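Local structure of N5-Carboxyaminoimidazole ribonucleotide synthetase (Staphylococcus aureus subsp. aureus, 3ORQ) at residues L91-K95 with Y96-Q100. The protein catalyses the ATP-dependent conversion of 5-aminoimidazole ribonucleotide and bicarbonate to N5-carboxyaminoimidazole ribonucleotide, a ligase reaction carried out on an ATP-grasp scaffold. Numbering follows the deposited sequence.
Sequences LLCEK and YNIPQ
Lys-95 and Tyr-96 send their side chains out side by side where helix 86-95 gives way to the loop that follows, the aliphatic chain of the lysine laid over one face of the phenol ring. The CH-pi contact is made by Lys-95 CG, 3.9 Å from the centroid of the Tyr-96 ring and displaced a little toward its rim. With CG anti to the backbone N (chi1 -167°) and the next two torsions also extended, the lysine follows the ring outward; a bend at the last torsion then brings NZ to Tyr-96 OH, a 3.1 Å hydrogen bond. That hydroxyl is also hydrogen-bonded to Asn-68 OD1 on helix 64-73, which ties the end of the ring to the neighbouring helix.

At the base of the pair, Tyr-96 N donates to Leu-92 O at 2.8 Å, and the same carbonyl takes the N-H of Lys-95. Leu-92 meets the ring with a methyl group: its CD2 comes within 3.6 Å of Tyr-96 CE2.

Two residues on, the chain passes across the end of the helix, and Ile-98 aims its side chain back at it. Its CG1 stands anti to the carbonyl carbon (chi1 -44°), and the extended chi2 carries CD1 to 3.7 Å from Leu-92 CB. Cys-93 SG touches the isoleucine higher up its stem, 4.0 Å from Ile-98 CB. Beyond the turn, Asn-97 pairs through its backbone with Ile-77, so the chain leaving the helix runs alongside strand 76-79, an outermost strand of the parallel sheet in the preATP-grasp domain.

The chemistry divides by depth: Leu-92 is buried against helix 64-73 and Ile-98 against strand 76-79, their hydrocarbon meeting at CB and CD1, whereas farther out the lysine ammonium, held at the phenol oxygen, probably polarises that hydroxyl and strengthens its hydrogen-bond donation to Asn-68.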
# COMPACT_ATOMS: atom_id res chain seq x y z
N LEU A 91 11.19 -5.26 -30.97
CA LEU A 91 12.61 -5.51 -30.75
C LEU A 91 12.97 -5.94 -29.32
O LEU A 91 13.77 -6.83 -29.14
CB LEU A 91 13.42 -4.27 -31.09
CG LEU A 91 13.52 -3.95 -32.57
CD1 LEU A 91 14.67 -2.95 -32.76
CD2 LEU A 91 13.69 -5.23 -33.45
N LEU A 92 12.38 -5.29 -28.32
CA LEU A 92 12.66 -5.59 -26.92
C LEU A 92 12.06 -6.93 -26.46
O LEU A 92 12.70 -7.64 -25.71
CB LEU A 92 12.11 -4.48 -26.03
CG LEU A 92 12.90 -3.21 -25.78
CD1 LEU A 92 12.10 -2.36 -24.79
CD2 LEU A 92 14.34 -3.46 -25.25
N CYS A 93 10.85 -7.25 -26.93
CA CYS A 93 10.19 -8.51 -26.59
C CYS A 93 11.03 -9.64 -27.10
O CYS A 93 11.04 -10.71 -26.50
CB CYS A 93 8.84 -8.65 -27.29
SG CYS A 93 7.65 -7.60 -26.62
N GLU A 94 11.71 -9.38 -28.22
CA GLU A 94 12.47 -10.43 -28.88
C GLU A 94 13.77 -10.71 -28.12
O GLU A 94 14.27 -11.82 -28.18
CB GLU A 94 12.73 -10.12 -30.37
CG GLU A 94 11.44 -10.07 -31.24
CD GLU A 94 11.62 -9.40 -32.65
OE1 GLU A 94 12.66 -8.75 -32.92
OE2 GLU A 94 10.71 -9.53 -33.48
N LYS A 95 14.30 -9.73 -27.40
CA LYS A 95 15.56 -9.92 -26.71
C LYS A 95 15.40 -10.14 -25.20
O LYS A 95 16.22 -10.81 -24.58
CB LYS A 95 16.48 -8.72 -26.95
CG LYS A 95 17.91 -8.95 -26.53
CD LYS A 95 18.82 -7.76 -26.91
CE LYS A 95 20.30 -8.08 -26.62
NZ LYS A 95 21.09 -6.87 -26.19
N TYR A 96 14.35 -9.58 -24.60
CA TYR A 96 14.14 -9.69 -23.16
C TYR A 96 12.78 -10.25 -22.81
O TYR A 96 12.00 -10.53 -23.67
CB TYR A 96 14.30 -8.31 -22.52
CG TYR A 96 15.57 -7.62 -22.92
CD1 TYR A 96 16.79 -7.94 -22.29
CD2 TYR A 96 15.58 -6.65 -23.95
CE1 TYR A 96 17.99 -7.33 -22.68
CE2 TYR A 96 16.76 -6.03 -24.34
CZ TYR A 96 17.97 -6.38 -23.71
OH TYR A 96 19.14 -5.76 -24.10
N ASN A 97 12.51 -10.40 -21.52
CA ASN A 97 11.26 -11.02 -21.06
C ASN A 97 10.15 -10.00 -20.82
O ASN A 97 10.19 -9.22 -19.81
CB ASN A 97 11.53 -11.85 -19.80
CG ASN A 97 10.27 -12.47 -19.24
OD1 ASN A 97 9.44 -12.96 -19.99
ND2 ASN A 97 10.11 -12.43 -17.92
N ILE A 98 9.18 -9.99 -21.74
CA ILE A 98 8.04 -9.07 -21.71
C ILE A 98 6.78 -9.88 -22.07
O ILE A 98 6.35 -9.90 -23.22
CB ILE A 98 8.20 -7.90 -22.71
CG1 ILE A 98 9.64 -7.31 -22.65
CG2 ILE A 98 7.13 -6.76 -22.47
CD1 ILE A 98 9.83 -6.00 -23.49
N PRO A 99 6.21 -10.57 -21.08
CA PRO A 99 5.10 -11.46 -21.36
C PRO A 99 3.91 -10.70 -21.95
O PRO A 99 3.08 -11.31 -22.61
CB PRO A 99 4.75 -12.03 -19.99
CG PRO A 99 5.94 -11.80 -19.15
CD PRO A 99 6.59 -10.56 -19.66
N GLN A 100 3.83 -9.39 -21.72
CA GLN A 100 2.79 -8.56 -22.33
C GLN A 100 2.88 -8.43 -23.85
O GLN A 100 1.87 -8.10 -24.50
CB GLN A 100 2.80 -7.16 -21.70
CG GLN A 100 2.14 -7.09 -20.35
CD GLN A 100 2.38 -5.74 -19.69
OE1 GLN A 100 3.51 -5.40 -19.32
NE2 GLN A 100 1.31 -4.94 -19.59